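Local coordinates for protein N-acylethanolamine-hydrolyzing acid amidase beta-subunit (Caenorhabditis elegans, PDB 6DY3) that probably hydrolyses fatty acid ethanolamides such as N-palmitoylethanolamine to free fatty acid and ethanolamine, as the beta subunit of a lysosomal amidase matured by self-cleavage, at residues Y64-N69 against D98-Q103; S93-D98 against F113-L118; E133-S138 against A145-L150; V160-D165 against D173-A178; Q180-L185 against V196-T201. All blocks are in the same frame, centred on the assembly; numbering follows the deposited sequence.

Contact 1. Residues Y64-N69 against D98-Q103; sequences YSVSLN and DVLENQ
V99 is the first residue of 98-103 to face the strand. Its CG1, anti to the backbone N, lies 3.9 Å from Y64 OH, and its carbonyl O sits near the plane of the tyrosine ring; the angle there rules out a hydrogen bond with the hydroxyl, and V99 O instead accepts Q103 N at 2.9 Å. L100 supplies the apolar part. With CG anti to the carbonyl carbon (chi1 -74°), its CD2 branch crosses two strand side chains obliquely, 3.7 Å from Y64 CE1 and 3.9 Å from V66 CG1. At Q103 the backbone leaves helical torsions, and its carbonyl O accepts the hydroxyl proton of Y64, OH to O 2.8 Å. This oxygen lies in the ring plane at its edge, while the donor stands 25° above the carbonyl plane. The bond thus ties the tip of the tyrosine to the helix terminus. V66 also meets I96 and F113, whereas S65 OG and S67 OG hydrogen-bond H15 of the other sheet. Segments 98-102 and 64-69 run nearly antiparallel (172°); a helix on one face of a sheet whose other face meets a second sheet is characteristic of the alpha-beta-beta-alpha sandwich of Ntn hydrolases.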
# COMPACT_ATOMS: atom_id res chain seq x y z
N TYR B 64 10.50 10.79 -2.63
CA TYR B 64 9.43 10.60 -1.65
C TYR B 64 9.04 9.13 -1.59
O TYR B 64 9.34 8.35 -2.50
CB TYR B 64 8.20 11.45 -1.99
CG TYR B 64 7.55 11.07 -3.30
CD1 TYR B 64 6.47 10.20 -3.33
CD2 TYR B 64 8.01 11.58 -4.50
CE1 TYR B 64 5.87 9.85 -4.52
CE2 TYR B 64 7.41 11.24 -5.70
CZ TYR B 64 6.34 10.38 -5.70
OH TYR B 64 5.75 10.03 -6.89
N SER B 65 8.34 8.78 -0.52
CA SER B 65 7.75 7.46 -0.36
C SER B 65 6.29 7.62 0.04
O SER B 65 5.87 8.65 0.57
CB SER B 65 8.52 6.62 0.69
OG SER B 65 8.55 7.27 1.94
N VAL B 66 5.50 6.58 -0.25
CA VAL B 66 4.06 6.63 -0.04
C VAL B 66 3.58 5.27 0.45
O VAL B 66 4.12 4.23 0.08
CB VAL B 66 3.31 7.06 -1.32
CG1 VAL B 66 3.60 6.10 -2.44
CG2 VAL B 66 1.82 7.13 -1.05
N SER B 67 2.56 5.30 1.31
CA SER B 67 1.84 4.11 1.73
C SER B 67 0.36 4.46 1.91
O SER B 67 0.02 5.56 2.35
CB SER B 67 2.40 3.51 3.03
OG SER B 67 2.11 4.34 4.15
N LEU B 68 -0.51 3.51 1.58
CA LEU B 68 -1.95 3.72 1.66
C LEU B 68 -2.55 2.80 2.71
O LEU B 68 -2.29 1.59 2.71
CB LEU B 68 -2.62 3.47 0.31
CG LEU B 68 -4.12 3.73 0.29
CD1 LEU B 68 -4.51 4.53 -0.94
CD2 LEU B 68 -4.88 2.42 0.34
N ASN B 69 -3.35 3.38 3.61
CA ASN B 69 -4.13 2.63 4.58
C ASN B 69 -5.60 2.70 4.18
O ASN B 69 -6.12 3.79 3.90
CB ASN B 69 -3.95 3.19 5.99
CG ASN B 69 -2.53 3.05 6.50
OD1 ASN B 69 -1.62 2.71 5.75
ND2 ASN B 69 -2.34 3.33 7.79
N ASP B 98 0.64 5.23 -10.71
CA ASP B 98 0.72 6.29 -11.71
C ASP B 98 1.37 7.54 -11.12
O ASP B 98 2.10 8.25 -11.82
CB ASP B 98 -0.67 6.60 -12.25
CG ASP B 98 -0.65 7.67 -13.32
OD1 ASP B 98 -0.31 7.35 -14.48
OD2 ASP B 98 -0.98 8.84 -13.00
N VAL B 99 1.09 7.83 -9.85
CA VAL B 99 1.73 8.98 -9.21
C VAL B 99 3.23 8.74 -9.06
O VAL B 99 4.04 9.63 -9.31
CB VAL B 99 1.06 9.27 -7.86
CG1 VAL B 99 1.83 10.35 -7.09
CG2 VAL B 99 -0.38 9.70 -8.06
N LEU B 100 3.61 7.52 -8.65
CA LEU B 100 5.03 7.20 -8.52
C LEU B 100 5.76 7.32 -9.85
O LEU B 100 6.96 7.60 -9.87
CB LEU B 100 5.20 5.79 -7.95
CG LEU B 100 4.90 5.59 -6.47
CD1 LEU B 100 4.89 4.11 -6.11
CD2 LEU B 100 5.90 6.35 -5.61
N GLU B 101 5.05 7.10 -10.95
CA GLU B 101 5.68 7.10 -12.27
C GLU B 101 5.77 8.48 -12.90
O GLU B 101 6.72 8.74 -13.64
CB GLU B 101 4.92 6.16 -13.20
CG GLU B 101 5.62 5.90 -14.53
CD GLU B 101 5.03 4.72 -15.29
OE1 GLU B 101 4.96 3.61 -14.72
OE2 GLU B 101 4.63 4.90 -16.46
N ASN B 102 4.81 9.37 -12.61
CA ASN B 102 4.71 10.65 -13.30
C ASN B 102 4.91 11.88 -12.41
O ASN B 102 4.99 12.99 -12.94
CB ASN B 102 3.34 10.76 -13.99
CG ASN B 102 3.11 9.66 -15.00
OD1 ASN B 102 4.01 9.30 -15.76
ND2 ASN B 102 1.92 9.07 -14.97
N GLN B 103 4.96 11.72 -11.09
CA GLN B 103 5.20 12.84 -10.18
C GLN B 103 6.59 12.68 -9.57
O GLN B 103 6.86 11.68 -8.89
CB GLN B 103 4.12 12.91 -9.10
CG GLN B 103 2.70 13.00 -9.65
CD GLN B 103 2.49 14.19 -10.58
OE1 GLN B 103 3.03 15.28 -10.37
NE2 GLN B 103 1.70 13.99 -11.63

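Contact 2. Residues S93-D98 against F113-L118; sequences SFFIRD and FSRTHL
Two side chains of helix 92-102, F95 and I96, make all the contacts from their side, and they divide the interface into a buried and an open half. The buried half centres on F113. I96 CD1 meets this ring obliquely, 3.5 Å from F113 CE1, the two side chains crossing at about a right angle. F95, its CG anti to the backbone N (chi1 -175°), slides past F113 in the opposite direction, so that F95 CE2 lies 3.8 Å from F113 CD1; F113 CD1 lies in the plane of the F95 ring, at its edge. I96 and F113 both continue onto V66 of strand 64-70, so this half belongs to the layer between the outer helices and one sheet of the Ntn-hydrolase sandwich. Along R115-L118 the chain has no regular structure, and the packing slackens. R115, exposed and poorly ordered, bends at chi3 and brings NH2 to 3.6 Å from F95 CZ, with guanidinium and ring planes 72° apart. H117 meets F95 tip to tip, ring centroids 5.6 Å apart and planes at 71°, an oblique pair. No hydrogen bond crosses either half. From outside, R139 NH1 bonds both F113 O and R115 O; within the loop, R115 O lies 3.5 Å above the plane of the H117 ring, over its centre.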
# COMPACT_ATOMS: atom_id res chain seq x y z
N SER B 93 -4.87 1.18 -6.36
CA SER B 93 -3.48 0.76 -6.44
C SER B 93 -2.81 1.28 -7.70
O SER B 93 -1.60 1.56 -7.70
CB SER B 93 -3.38 -0.77 -6.39
OG SER B 93 -3.84 -1.35 -7.60
N PHE B 94 -3.56 1.42 -8.79
CA PHE B 94 -2.98 1.91 -10.04
C PHE B 94 -2.88 3.42 -10.06
O PHE B 94 -2.00 3.97 -10.73
CB PHE B 94 -3.79 1.39 -11.22
CG PHE B 94 -3.84 -0.11 -11.27
CD1 PHE B 94 -4.90 -0.79 -10.71
CD2 PHE B 94 -2.79 -0.83 -11.83
CE1 PHE B 94 -4.93 -2.17 -10.73
CE2 PHE B 94 -2.83 -2.21 -11.86
CZ PHE B 94 -3.90 -2.88 -11.30
N PHE B 95 -3.74 4.11 -9.32
CA PHE B 95 -3.57 5.54 -9.15
C PHE B 95 -2.27 5.84 -8.42
O PHE B 95 -1.52 6.74 -8.82
CB PHE B 95 -4.77 6.13 -8.40
CG PHE B 95 -4.75 7.63 -8.28
CD1 PHE B 95 -5.43 8.40 -9.20
CD2 PHE B 95 -4.05 8.25 -7.27
CE1 PHE B 95 -5.41 9.78 -9.11
CE2 PHE B 95 -4.04 9.62 -7.17
CZ PHE B 95 -4.72 10.39 -8.09
N ILE B 96 -1.99 5.09 -7.35
CA ILE B 96 -0.74 5.27 -6.61
C ILE B 96 0.46 5.03 -7.51
O ILE B 96 1.41 5.81 -7.53
CB ILE B 96 -0.71 4.34 -5.38
CG1 ILE B 96 -1.96 4.53 -4.50
CG2 ILE B 96 0.57 4.57 -4.57
CD1 ILE B 96 -2.08 5.90 -3.86
N ARG B 97 0.43 3.92 -8.26
CA ARG B 97 1.56 3.61 -9.14
C ARG B 97 1.74 4.69 -10.19
O ARG B 97 2.87 5.05 -10.53
CB ARG B 97 1.34 2.25 -9.80
CG ARG B 97 2.44 1.86 -10.77
CD ARG B 97 2.16 0.50 -11.38
NE ARG B 97 3.01 0.24 -12.54
CZ ARG B 97 2.91 -0.85 -13.31
NH1 ARG B 97 1.99 -1.77 -13.05
NH2 ARG B 97 3.73 -1.01 -14.35
N ASP B 98 0.64 5.23 -10.71
CA ASP B 98 0.72 6.29 -11.71
C ASP B 98 1.37 7.54 -11.12
O ASP B 98 2.10 8.25 -11.82
CB ASP B 98 -0.67 6.60 -12.25
CG ASP B 98 -0.65 7.67 -13.32
OD1 ASP B 98 -0.31 7.35 -14.48
OD2 ASP B 98 -0.98 8.84 -13.00
N PHE B 113 -2.30 13.46 -4.88
CA PHE B 113 -3.12 12.71 -3.94
C PHE B 113 -4.21 13.56 -3.30
O PHE B 113 -5.13 13.00 -2.69
CB PHE B 113 -2.24 12.11 -2.83
CG PHE B 113 -1.29 11.03 -3.30
CD1 PHE B 113 -1.71 10.04 -4.17
CD2 PHE B 113 0.02 11.01 -2.87
CE1 PHE B 113 -0.85 9.05 -4.60
CE2 PHE B 113 0.90 10.02 -3.30
CZ PHE B 113 0.45 9.05 -4.16
N SER B 114 -4.14 14.89 -3.41
CA SER B 114 -5.09 15.80 -2.78
C SER B 114 -6.16 16.32 -3.73
O SER B 114 -7.01 17.10 -3.31
CB SER B 114 -4.35 16.99 -2.16
OG SER B 114 -3.35 16.54 -1.27
N ARG B 115 -6.14 15.92 -5.00
CA ARG B 115 -7.10 16.46 -5.95
C ARG B 115 -8.52 16.10 -5.55
O ARG B 115 -8.79 14.99 -5.09
CB ARG B 115 -6.81 15.94 -7.36
CG ARG B 115 -5.63 16.62 -8.04
CD ARG B 115 -5.62 16.33 -9.54
NE ARG B 115 -5.41 14.90 -9.82
CZ ARG B 115 -4.26 14.37 -10.26
NH1 ARG B 115 -3.19 15.14 -10.49
NH2 ARG B 115 -4.18 13.07 -10.47
N THR B 116 -9.44 17.04 -5.74
CA THR B 116 -10.85 16.82 -5.43
C THR B 116 -11.46 15.99 -6.55
O THR B 116 -11.80 16.52 -7.61
CB THR B 116 -11.59 18.15 -5.28
OG1 THR B 116 -11.02 18.90 -4.20
CG2 THR B 116 -13.07 17.90 -4.98
N HIS B 117 -11.58 14.69 -6.32
CA HIS B 117 -12.25 13.80 -7.25
C HIS B 117 -12.61 12.53 -6.49
O HIS B 117 -12.12 12.30 -5.38
CB HIS B 117 -11.37 13.49 -8.47
CG HIS B 117 -9.97 13.09 -8.12
ND1 HIS B 117 -9.68 12.17 -7.14
CD2 HIS B 117 -8.78 13.48 -8.63
CE1 HIS B 117 -8.37 12.01 -7.06
NE2 HIS B 117 -7.80 12.80 -7.95
N LEU B 118 -13.49 11.73 -7.09
CA LEU B 118 -13.89 10.48 -6.46
C LEU B 118 -12.67 9.63 -6.14
O LEU B 118 -11.86 9.32 -7.03
CB LEU B 118 -14.86 9.71 -7.36
CG LEU B 118 -16.33 10.14 -7.33
CD1 LEU B 118 -17.11 9.32 -8.34
CD2 LEU B 118 -16.95 10.00 -5.94

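Contact 3. Residues E133-S138 against A145-L150; sequences EGVVIS and ANVYPL
Five backbone hydrogen bonds form the first shell between 133-138 and 145-150. S138 and N146 exchange two, S138 N to N146 O at 2.7 Å and almost straight (171°), and N146 N to S138 O at 3.0 Å, on a lone pair of the oxygen. V136 and Y148 form the next hydrogen-bonded pair: V136 N reaches Y148 O at 3.1 Å from above the carbonyl plane, whereas Y148 N meets V136 O at 3.0 Å within it. The ladder finishes with L150 N to G134 O, 2.7 Å, nearly along the C=O axis but bent at the hydrogen (132°). Between these pairs lie the non-hydrogen-bonded pairs I137 with V147 and V135 with P149, where CA-H groups point at the neighbouring carbonyls. The result is an antiparallel beta hairpin, 134-139 with 145-149, the latter being an outermost strand of its sheet within this chain. Side chains form the next shell. On the face of V135, I137 and V147, V135 CG2 lies 3.9 Å from V147 CB; on the face of V136, S138 and Y148, the tyrosine ring turns its edge to S138 OG and V136 O. L150 CD1 rests against the CA of G134, which bears no side chain. Further out, helix 106-113 covers V135 and I137 through V110 and F113, while V136 and L150 both touch L159 of the other sheet. At the two ends of the pairing, E133 OE1 accepts the amides of I129 and K130, and N146 OD1 bonds N140 ND2.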
# COMPACT_ATOMS: atom_id res chain seq x y z
N GLU B 133 8.38 17.69 5.44
CA GLU B 133 7.84 16.96 4.30
C GLU B 133 7.39 15.58 4.77
O GLU B 133 8.01 14.55 4.49
CB GLU B 133 8.86 16.89 3.17
CG GLU B 133 9.00 18.19 2.40
CD GLU B 133 9.67 18.01 1.04
OE1 GLU B 133 10.38 17.00 0.84
OE2 GLU B 133 9.51 18.91 0.18
N GLY B 134 6.30 15.59 5.53
CA GLY B 134 5.63 14.38 5.97
C GLY B 134 4.17 14.70 6.24
O GLY B 134 3.88 15.59 7.04
N VAL B 135 3.25 14.00 5.58
CA VAL B 135 1.84 14.36 5.64
C VAL B 135 0.98 13.10 5.65
O VAL B 135 1.32 12.08 5.04
CB VAL B 135 1.44 15.26 4.46
CG1 VAL B 135 1.57 14.51 3.13
CG2 VAL B 135 0.02 15.78 4.65
N VAL B 136 -0.13 13.18 6.36
CA VAL B 136 -1.22 12.21 6.25
C VAL B 136 -2.31 12.87 5.43
O VAL B 136 -2.80 13.95 5.78
CB VAL B 136 -1.74 11.77 7.62
CG1 VAL B 136 -3.01 10.95 7.47
CG2 VAL B 136 -0.69 10.97 8.36
N ILE B 137 -2.67 12.25 4.31
CA ILE B 137 -3.75 12.73 3.46
C ILE B 137 -4.99 11.88 3.74
O ILE B 137 -4.97 10.66 3.56
CB ILE B 137 -3.37 12.67 1.97
CG1 ILE B 137 -2.14 13.54 1.71
CG2 ILE B 137 -4.56 13.09 1.10
CD1 ILE B 137 -1.57 13.41 0.31
N SER B 138 -6.05 12.53 4.18
CA SER B 138 -7.30 11.85 4.51
C SER B 138 -8.24 11.99 3.32
O SER B 138 -8.77 13.07 3.07
CB SER B 138 -7.93 12.44 5.77
OG SER B 138 -7.02 12.36 6.85
N ALA B 145 -10.47 15.87 0.38
CA ALA B 145 -9.27 15.43 1.06
C ALA B 145 -8.82 16.49 2.06
O ALA B 145 -8.98 17.69 1.83
CB ALA B 145 -8.14 15.15 0.06
N ASN B 146 -8.27 16.02 3.17
CA ASN B 146 -7.65 16.87 4.18
C ASN B 146 -6.20 16.45 4.38
O ASN B 146 -5.87 15.27 4.25
CB ASN B 146 -8.40 16.81 5.51
CG ASN B 146 -9.83 17.29 5.39
OD1 ASN B 146 -10.77 16.62 5.84
ND2 ASN B 146 -10.02 18.45 4.76
N VAL B 147 -5.35 17.42 4.68
CA VAL B 147 -3.92 17.19 4.87
C VAL B 147 -3.54 17.55 6.29
O VAL B 147 -4.06 18.51 6.87
CB VAL B 147 -3.09 18.00 3.86
CG1 VAL B 147 -3.37 17.52 2.44
CG2 VAL B 147 -3.37 19.48 3.99
N TYR B 148 -2.62 16.77 6.87
CA TYR B 148 -2.10 17.02 8.21
C TYR B 148 -0.59 16.84 8.15
O TYR B 148 -0.09 15.71 8.21
CB TYR B 148 -2.72 16.08 9.24
CG TYR B 148 -4.23 16.11 9.23
CD1 TYR B 148 -4.96 15.23 8.42
CD2 TYR B 148 -4.94 17.00 10.02
CE1 TYR B 148 -6.34 15.25 8.41
CE2 TYR B 148 -6.32 17.03 10.02
CZ TYR B 148 -7.02 16.15 9.21
OH TYR B 148 -8.40 16.18 9.21
N PRO B 149 0.18 17.92 8.02
CA PRO B 149 1.62 17.80 7.81
C PRO B 149 2.41 17.78 9.12
O PRO B 149 1.87 18.00 10.21
CB PRO B 149 1.96 19.05 6.99
CG PRO B 149 0.87 20.04 7.32
CD PRO B 149 -0.22 19.34 8.08
N LEU B 150 3.70 17.51 8.98
CA LEU B 150 4.62 17.60 10.11
C LEU B 150 4.82 19.05 10.52
O LEU B 150 4.79 19.97 9.70
CB LEU B 150 5.97 16.98 9.75
CG LEU B 150 6.07 15.45 9.69
CD1 LEU B 150 7.41 15.04 9.11
CD2 LEU B 150 5.90 14.85 11.08

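Contact 4. Residues V160-D165 against D173-A178; sequences VETNFD and DRRITA
Two arginines of helix 173-185 donate across this contact. R175, extended from CG to NE, reaches obliquely across the end of the strand, so that NE meets V160 O at 3.2 Å (145° at the hydrogen), the donor well above the carbonyl plane. Its aliphatic part packs too, CG 3.9 Å from V160 CG1 and CB 3.9 Å from T162 CG2. E161 OE2 lies 4.2 Å from R175 NE, out of the guanidinium plane, so charge alone relates them; this oxygen takes a weak bond from T162 N, and E161 OE1 pairs with K169. R174 bends at chi3, and its NH2 hydrogen-bonds N163 OD1 at 3.3 Å; the acceptor lies in the guanidinium plane, the donor 29° above the asparagine amide plane, not on a lone pair. T162 CG2 lies over one face of this guanidinium, and F164 CE2 approaches NH2 obliquely. NH1 also pairs with D20 and NH2 with D172, which binds T162 OG1. N163 is satisfied at both ends of its amide: OD1 accepts C1 N as well as R174 NH2, and ND2 donates to A70 O. The charge of R174 would probably polarise the N163 C=O, an effect D20 and D172 probably temper. C1 is the probable nucleophile and N163 probably important for activity, so this contact probably places N163 at the active site, which in Ntn hydrolases is built around the N-terminal residue.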
# COMPACT_ATOMS: atom_id res chain seq x y z
N VAL B 160 1.17 9.23 12.86
CA VAL B 160 0.77 7.83 12.94
C VAL B 160 -0.69 7.71 12.51
O VAL B 160 -1.54 8.48 12.97
CB VAL B 160 0.95 7.26 14.36
CG1 VAL B 160 0.54 5.79 14.40
CG2 VAL B 160 2.38 7.43 14.81
N GLU B 161 -0.98 6.73 11.66
CA GLU B 161 -2.34 6.52 11.20
C GLU B 161 -2.56 5.03 10.97
O GLU B 161 -1.65 4.30 10.58
CB GLU B 161 -2.61 7.33 9.92
CG GLU B 161 -4.09 7.55 9.63
CD GLU B 161 -4.84 8.14 10.82
OE1 GLU B 161 -4.65 9.35 11.10
OE2 GLU B 161 -5.61 7.40 11.48
N THR B 162 -3.80 4.58 11.22
CA THR B 162 -4.16 3.19 10.97
C THR B 162 -5.35 3.18 10.02
O THR B 162 -5.27 3.78 8.95
CB THR B 162 -4.40 2.44 12.27
OG1 THR B 162 -5.47 3.07 13.00
CG2 THR B 162 -3.16 2.44 13.13
N ASN B 163 -6.46 2.52 10.38
CA ASN B 163 -7.56 2.25 9.48
C ASN B 163 -8.87 2.95 9.85
O ASN B 163 -9.82 2.88 9.06
CB ASN B 163 -7.83 0.74 9.43
CG ASN B 163 -6.67 -0.03 8.85
OD1 ASN B 163 -6.18 -0.98 9.47
ND2 ASN B 163 -6.24 0.37 7.66
N PHE B 164 -8.97 3.58 11.01
CA PHE B 164 -10.26 4.03 11.51
C PHE B 164 -10.25 5.53 11.77
O PHE B 164 -9.25 6.23 11.52
CB PHE B 164 -10.62 3.27 12.79
CG PHE B 164 -10.39 1.79 12.71
CD1 PHE B 164 -11.22 0.99 11.95
CD2 PHE B 164 -9.36 1.19 13.41
CE1 PHE B 164 -11.02 -0.37 11.87
CE2 PHE B 164 -9.16 -0.17 13.33
CZ PHE B 164 -9.99 -0.95 12.56
N ASP B 165 -11.40 6.04 12.22
CA ASP B 165 -11.55 7.43 12.63
C ASP B 165 -12.49 7.48 13.84
O ASP B 165 -13.02 6.46 14.29
CB ASP B 165 -12.06 8.30 11.47
CG ASP B 165 -13.11 7.61 10.64
OD1 ASP B 165 -13.92 6.87 11.22
OD2 ASP B 165 -13.12 7.82 9.41
N ASP B 173 -5.38 0.16 19.65
CA ASP B 173 -4.20 -0.15 20.43
C ASP B 173 -2.93 -0.07 19.59
O ASP B 173 -1.86 0.25 20.13
CB ASP B 173 -4.34 -1.55 21.04
CG ASP B 173 -3.89 -1.61 22.48
OD1 ASP B 173 -3.19 -0.67 22.94
OD2 ASP B 173 -4.23 -2.60 23.17
N ARG B 174 -3.02 -0.37 18.30
CA ARG B 174 -1.86 -0.21 17.42
C ARG B 174 -1.41 1.24 17.36
O ARG B 174 -0.21 1.54 17.46
CB ARG B 174 -2.20 -0.71 16.01
CG ARG B 174 -2.54 -2.19 15.94
CD ARG B 174 -3.03 -2.56 14.55
NE ARG B 174 -4.21 -1.79 14.18
CZ ARG B 174 -4.80 -1.84 12.99
NH1 ARG B 174 -4.32 -2.63 12.04
NH2 ARG B 174 -5.87 -1.09 12.74
N ARG B 175 -2.36 2.16 17.18
CA ARG B 175 -2.01 3.57 17.07
C ARG B 175 -1.53 4.12 18.41
O ARG B 175 -0.55 4.88 18.46
CB ARG B 175 -3.21 4.37 16.56
CG ARG B 175 -2.89 5.80 16.20
CD ARG B 175 -4.07 6.49 15.54
NE ARG B 175 -3.76 7.87 15.20
CZ ARG B 175 -3.88 8.89 16.05
NH1 ARG B 175 -4.33 8.69 17.28
NH2 ARG B 175 -3.56 10.11 15.66
N ILE B 176 -2.19 3.75 19.50
CA ILE B 176 -1.80 4.25 20.82
C ILE B 176 -0.38 3.79 21.16
O ILE B 176 0.45 4.58 21.64
CB ILE B 176 -2.81 3.79 21.89
CG1 ILE B 176 -4.19 4.36 21.60
CG2 ILE B 176 -2.34 4.20 23.29
CD1 ILE B 176 -5.31 3.71 22.38
N THR B 177 -0.10 2.51 20.95
CA THR B 177 1.21 1.97 21.30
C THR B 177 2.32 2.64 20.49
O THR B 177 3.35 3.03 21.04
CB THR B 177 1.23 0.46 21.08
OG1 THR B 177 0.25 -0.15 21.93
CG2 THR B 177 2.61 -0.12 21.37
N ALA B 178 2.11 2.80 19.18
CA ALA B 178 3.14 3.40 18.34
C ALA B 178 3.44 4.83 18.78
O ALA B 178 4.59 5.27 18.75
CB ALA B 178 2.71 3.37 16.88

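Contact 5. Residues Q180-L185 against V196-T201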
# COMPACT_ATOMS: atom_id res chain seq x y z
N GLN B 180 3.06 6.07 21.88
CA GLN B 180 3.82 5.98 23.12
C GLN B 180 5.27 5.62 22.84
O GLN B 180 6.19 6.21 23.42
CB GLN B 180 3.17 4.94 24.05
CG GLN B 180 1.90 5.45 24.72
CD GLN B 180 1.19 4.39 25.55
OE1 GLN B 180 1.68 3.26 25.69
NE2 GLN B 180 0.04 4.74 26.11
N LYS B 181 5.50 4.67 21.94
CA LYS B 181 6.85 4.21 21.68
C LYS B 181 7.69 5.30 21.01
O LYS B 181 8.87 5.47 21.34
CB LYS B 181 6.81 2.95 20.81
CG LYS B 181 8.03 2.05 20.95
CD LYS B 181 8.12 1.42 22.33
CE LYS B 181 9.36 0.57 22.49
NZ LYS B 181 9.34 -0.13 23.80
N LEU B 182 7.10 6.06 20.09
CA LEU B 182 7.82 7.17 19.48
C LEU B 182 8.22 8.21 20.51
O LEU B 182 9.32 8.77 20.45
CB LEU B 182 6.97 7.80 18.37
CG LEU B 182 6.85 6.98 17.09
CD1 LEU B 182 5.61 7.40 16.32
CD2 LEU B 182 8.09 7.13 16.22
N LYS B 183 7.33 8.48 21.47
CA LYS B 183 7.65 9.45 22.52
C LYS B 183 8.76 8.92 23.42
O LYS B 183 9.63 9.69 23.85
CB LYS B 183 6.40 9.78 23.32
CG LYS B 183 5.38 10.60 22.54
CD LYS B 183 4.12 10.83 23.36
CE LYS B 183 3.12 11.70 22.61
NZ LYS B 183 1.87 11.90 23.39
N GLU B 184 8.75 7.62 23.73
CA GLU B 184 9.80 7.04 24.56
C GLU B 184 11.16 7.18 23.89
O GLU B 184 12.13 7.61 24.52
CB GLU B 184 9.50 5.57 24.84
CG GLU B 184 8.29 5.31 25.73
CD GLU B 184 8.05 3.82 25.94
OE1 GLU B 184 8.97 3.01 25.67
OE2 GLU B 184 6.93 3.45 26.37
N LEU B 185 11.25 6.80 22.61
CA LEU B 185 12.52 6.87 21.91
C LEU B 185 12.96 8.31 21.71
O LEU B 185 14.17 8.60 21.71
CB LEU B 185 12.42 6.15 20.57
CG LEU B 185 12.03 4.67 20.68
CD1 LEU B 185 11.89 4.03 19.30
CD2 LEU B 185 13.05 3.90 21.52
N VAL B 196 12.26 0.42 13.35
CA VAL B 196 12.12 -1.03 13.47
C VAL B 196 11.63 -1.41 14.86
O VAL B 196 10.83 -2.34 15.03
CB VAL B 196 13.45 -1.72 13.13
CG1 VAL B 196 13.40 -3.20 13.48
CG2 VAL B 196 13.77 -1.53 11.66
N GLU B 197 12.15 -0.74 15.90
CA GLU B 197 11.69 -1.02 17.26
C GLU B 197 10.22 -0.67 17.42
O GLU B 197 9.47 -1.42 18.06
CB GLU B 197 12.53 -0.24 18.27
CG GLU B 197 12.11 -0.47 19.72
CD GLU B 197 13.04 0.20 20.73
OE1 GLU B 197 14.09 0.73 20.30
OE2 GLU B 197 12.73 0.19 21.94
N VAL B 198 9.78 0.46 16.85
CA VAL B 198 8.38 0.86 16.94
C VAL B 198 7.50 -0.16 16.22
O VAL B 198 6.54 -0.69 16.79
CB VAL B 198 8.18 2.27 16.36
CG1 VAL B 198 6.71 2.65 16.34
CG2 VAL B 198 8.98 3.29 17.15
N LEU B 199 7.81 -0.44 14.95
CA LEU B 199 6.97 -1.32 14.15
C LEU B 199 6.90 -2.74 14.71
O LEU B 199 5.95 -3.47 14.40
CB LEU B 199 7.47 -1.35 12.70
CG LEU B 199 7.34 -0.03 11.93
CD1 LEU B 199 7.99 -0.14 10.56
CD2 LEU B 199 5.88 0.41 11.80
N SER B 200 7.88 -3.15 15.52
CA SER B 200 7.92 -4.50 16.08
C SER B 200 7.25 -4.60 17.44
O SER B 200 7.17 -5.70 17.99
CB SER B 200 9.37 -4.98 16.18
OG SER B 200 9.98 -4.99 14.91
N THR B 201 6.79 -3.48 18.01
CA THR B 201 6.13 -3.51 19.31
C THR B 201 4.72 -4.06 19.18
O THR B 201 3.98 -3.72 18.25
CB THR B 201 6.07 -2.10 19.92
OG1 THR B 201 7.38 -1.55 20.01
CG2 THR B 201 5.44 -2.14 21.29
O HOH W 1 9.20 -2.63 21.90
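K181 leaves its helix with CG anti to the backbone N (chi1 -155°) and then bends at chi2 (67°), which swings the amine across the facing segment, toward E197 and T201. E197, also anti at chi1 (179°) and extended beyond CG, crosses it at about a right angle. The two helices they come from, 173-185 and 192-199, belong to an outer helical layer of the Ntn-hydrolase sandwich, both packing on I4 of strand 2-7 through L182 and V198. Charge pairing here is loose: K181 NZ stands 3.9 Å from E197 OE2, a long salt bridge, and makes a second long one to E184 OE1, so that one ammonium serves two carboxylates. The methylene part of the lysine is nearer, CE lying 3.4 Å from E197 OE2. Beside the charged groups is the apolar part. V198 CG2, anti to the carbonyl carbon, receives L185 CD1 at 3.7 Å and L182 CD2 at 4.1 Å, the latter pair crossing at about a right angle. L185 CD2 also covers the carboxylate of E197, 3.6 Å from OE1. T201 is the last residue of its segment to take part, with K181 CG 3.8 Å from T201 OG1. T201 OG1 donates to E197 O at 2.9 Å, in the carbonyl plane, and accepts from a water 2.8 Å away that in turn takes a weak bond from K181 NZ.

In the fold
Following the chain from C1, contact 1 opens on strand 64-70, and contact 2 opens on helix 92-102 before contact 1 closes there; the two cross, share D98 and meet where F113 packs on V66 and V99. Contact 1 closes an excursion that is mainly helical, contact 2 the shorter one through helix 106-113. The rest follow in series, and none nests within another. Contact 3 closes a short hairpin at the sheet edge and touches contact 2 through I137. Contact 4 closes the loop from strand 158-161 of the other sheet into helix 173-185, which continues into contact 5 and its partner helix. N69, probably hydrogen-bonded to T162 O, connects contacts 1 and 4 across the sandwich.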